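Local coordinates for SAM-dependent methyltransferase (Exiguobacterium sibiricum 255-15, PDB 3D2L), which probably transfers a methyl group from S-adenosylmethionine to an acceptor, using a Rossmann-like methyltransferase domain, at residues W26-Q30 with V31-K35. Sequence-based numbering, arbitrary orientation.
Sequences WVLEQ and VEPGK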
ATOM      1  N   TRP A  26       4.233   0.129 -13.479  1.00 31.57           N
ATOM      2  CA  TRP A  26       2.948   0.827 -13.649  1.00 31.64           C
ATOM      3  C   TRP A  26       3.061   2.319 -13.319  1.00 29.80           C
ATOM      4  O   TRP A  26       2.577   3.165 -14.061  1.00 29.10           O
ATOM      5  CB  TRP A  26       1.874   0.141 -12.787  1.00 32.44           C
ATOM      6  CG  TRP A  26       0.579   0.893 -12.684  1.00 31.51           C
ATOM      7  CD1 TRP A  26      -0.259   1.193 -13.691  1.00 35.52           C
ATOM      8  CD2 TRP A  26      -0.025   1.399 -11.496  1.00 31.06           C
ATOM      9  NE1 TRP A  26      -1.328   1.893 -13.225  1.00 30.37           N
ATOM     10  CE2 TRP A  26      -1.221   2.036 -11.879  1.00 29.94           C
ATOM     11  CE3 TRP A  26       0.332   1.396 -10.150  1.00 32.41           C
ATOM     12  CZ2 TRP A  26      -2.094   2.627 -10.963  1.00 35.11           C
ATOM     13  CZ3 TRP A  26      -0.541   2.004  -9.223  1.00 37.49           C
ATOM     14  CH2 TRP A  26      -1.745   2.602  -9.649  1.00 34.63           C
ATOM     15  N   VAL A  27       3.730   2.642 -12.221  1.00 29.14           N
ATOM     16  CA  VAL A  27       3.936   4.032 -11.837  1.00 29.87           C
ATOM     17  C   VAL A  27       4.697   4.721 -12.990  1.00 29.42           C
ATOM     18  O   VAL A  27       4.349   5.826 -13.383  1.00 30.98           O
ATOM     19  CB  VAL A  27       4.661   4.180 -10.457  1.00 27.33           C
ATOM     20  CG1 VAL A  27       4.987   5.681 -10.137  1.00 28.74           C
ATOM     21  CG2 VAL A  27       3.828   3.532  -9.285  1.00 29.38           C
ATOM     22  N   LEU A  28       5.717   4.053 -13.534  1.00 32.90           N
ATOM     23  CA  LEU A  28       6.519   4.595 -14.652  1.00 32.05           C
ATOM     24  C   LEU A  28       5.669   4.947 -15.893  1.00 34.01           C
ATOM     25  O   LEU A  28       6.034   5.840 -16.667  1.00 34.85           O
ATOM     26  CB  LEU A  28       7.648   3.632 -14.977  1.00 32.47           C
ATOM     27  CG  LEU A  28       8.778   3.660 -13.951  1.00 31.37           C
ATOM     28  CD1 LEU A  28       9.693   2.505 -14.128  1.00 33.26           C
ATOM     29  CD2 LEU A  28       9.551   4.983 -14.042  1.00 36.63           C
ATOM     30  N   GLU A  29       4.537   4.260 -16.075  1.00 34.36           N
ATOM     31  CA  GLU A  29       3.617   4.560 -17.174  1.00 37.17           C
ATOM     32  C   GLU A  29       2.794   5.804 -16.943  1.00 37.35           C
ATOM     33  O   GLU A  29       2.264   6.364 -17.902  1.00 37.66           O
ATOM     34  CB  GLU A  29       2.631   3.412 -17.386  1.00 38.66           C
ATOM     35  CG  GLU A  29       3.284   2.093 -17.697  1.00 44.17           C
ATOM     36  CD  GLU A  29       2.264   0.950 -17.840  1.00 47.46           C
ATOM     37  OE1 GLU A  29       1.131   1.050 -17.282  1.00 57.87           O
ATOM     38  OE2 GLU A  29       2.626  -0.049 -18.506  1.00 59.73           O
ATOM     39  N   GLN A  30       2.655   6.222 -15.682  1.00 34.49           N
ATOM     40  CA  GLN A  30       1.833   7.366 -15.320  1.00 34.52           C
ATOM     41  C   GLN A  30       2.561   8.604 -14.870  1.00 35.36           C
ATOM     42  O   GLN A  30       1.996   9.683 -14.995  1.00 36.59           O
ATOM     43  CB  GLN A  30       0.870   7.011 -14.158  1.00 34.41           C
ATOM     44  CG  GLN A  30       0.185   5.706 -14.291  1.00 39.43           C
ATOM     45  CD  GLN A  30      -0.578   5.564 -15.570  1.00 42.22           C
ATOM     46  OE1 GLN A  30      -1.060   6.547 -16.141  1.00 41.85           O
ATOM     47  NE2 GLN A  30      -0.702   4.323 -16.037  1.00 50.40           N
ATOM     48  N   VAL A  31       3.776   8.465 -14.331  1.00 35.18           N
ATOM     49  CA  VAL A  31       4.504   9.613 -13.768  1.00 33.97           C
ATOM     50  C   VAL A  31       5.867   9.619 -14.374  1.00 33.01           C
ATOM     51  O   VAL A  31       6.555   8.614 -14.288  1.00 31.46           O
ATOM     52  CB  VAL A  31       4.599   9.521 -12.203  1.00 35.56           C
ATOM     53  CG1 VAL A  31       5.373  10.750 -11.587  1.00 35.10           C
ATOM     54  CG2 VAL A  31       3.197   9.371 -11.601  1.00 33.77           C
ATOM     55  N   GLU A  32       6.243  10.728 -15.020  1.00 33.46           N
ATOM     56  CA  GLU A  32       7.560  10.829 -15.686  1.00 35.80           C
ATOM     57  C   GLU A  32       8.700  10.621 -14.713  1.00 34.47           C
ATOM     58  O   GLU A  32       8.691  11.196 -13.620  1.00 33.12           O
ATOM     59  CB  GLU A  32       7.785  12.194 -16.349  1.00 37.40           C
ATOM     60  CG  GLU A  32       6.924  12.510 -17.560  1.00 48.86           C
ATOM     61  CD  GLU A  32       5.485  12.894 -17.210  1.00 62.03           C
ATOM     62  OE1 GLU A  32       5.086  12.763 -16.016  1.00 57.10           O
ATOM     63  OE2 GLU A  32       4.757  13.334 -18.145  1.00 69.78           O
ATOM     64  N   PRO A  33       9.703   9.802 -15.104  1.00 32.62           N
ATOM     65  CA  PRO A  33      10.816   9.651 -14.204  1.00 31.49           C
ATOM     66  C   PRO A  33      11.431  10.980 -13.870  1.00 31.45           C
ATOM     67  O   PRO A  33      11.318  11.914 -14.648  1.00 34.07           O
ATOM     68  CB  PRO A  33      11.767   8.737 -14.981  1.00 33.22           C
ATOM     69  CG  PRO A  33      10.831   7.913 -15.819  1.00 30.31           C
ATOM     70  CD  PRO A  33       9.807   8.891 -16.264  1.00 32.20           C
ATOM     71  N   GLY A  34      12.036  11.085 -12.699  1.00 29.33           N
ATOM     72  CA  GLY A  34      12.663  12.348 -12.274  1.00 31.80           C
ATOM     73  C   GLY A  34      11.751  13.224 -11.421  1.00 33.31           C
ATOM     74  O   GLY A  34      12.214  14.120 -10.723  1.00 36.02           O
ATOM     75  N   LYS A  35      10.456  12.983 -11.503  1.00 33.54           N
ATOM     76  CA  LYS A  35       9.484  13.694 -10.682  1.00 33.75           C
ATOM     77  C   LYS A  35       9.545  13.298  -9.201  1.00 33.81           C
ATOM     78  O   LYS A  35      10.191  12.306  -8.810  1.00 29.73           O
ATOM     79  CB  LYS A  35       8.073  13.536 -11.259  1.00 34.19           C
ATOM     80  CG  LYS A  35       7.949  14.188 -12.634  1.00 39.63           C
ATOM     81  CD  LYS A  35       6.705  15.015 -12.737  1.00 41.29           C
ATOM     82  CE  LYS A  35       6.724  15.974 -13.917  1.00 44.01           C
ATOM     83  NZ  LYS A  35       6.014  15.423 -15.067  1.00 47.41           N
TER
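Val27 and Val31, one helical turn apart, are joined through both backbone and side chain where helix 20-30 gives way to the loop that follows it. Val31 N donates to Val27 O at 2.9 Å, approaching almost in line with the carbonyl, although the angle at the hydrogen is bent to 147°. The same Val27 O also accepts from Gln30 N, so two successive amides converge on one carbonyl. On the buried side the valines meet more loosely, Val27 CG1 lying 4.4 Å from Val31 CG2. That Val31 methyl is carried beside its own backbone N, opposite the carbonyl carbon, which lays it against Gln30 C at 3.4 Å.

A second apolar contact forms further out. Leu28 reaches the loop with one branch, its CD2 resting 3.7 Å from Pro33 CG, and the leucine side chain crosses the proline ring at about a right angle. Pro33 and Gly34 are the central residues of a type II turn from Glu32 to Lys35, with Gly34 at the positive phi (94°) usual for its third position. Lys35 N closes the turn on Glu32 O at 3.3 Å, and across the same turn Lys35 NZ forms a salt bridge with Glu32 OE1 at 3.0 Å, its hydrogen bond weak.

Further out, Tyr55 OH hydrogen-bonds Val31 O, while Leu134 of strand 131-138 packs against both valines. Lys35 pairs through its backbone with Glu56 as the loop passes from helix 20-30 into strand 36-40, which lies beside strand 56-61 in the Rossmann-like sheet.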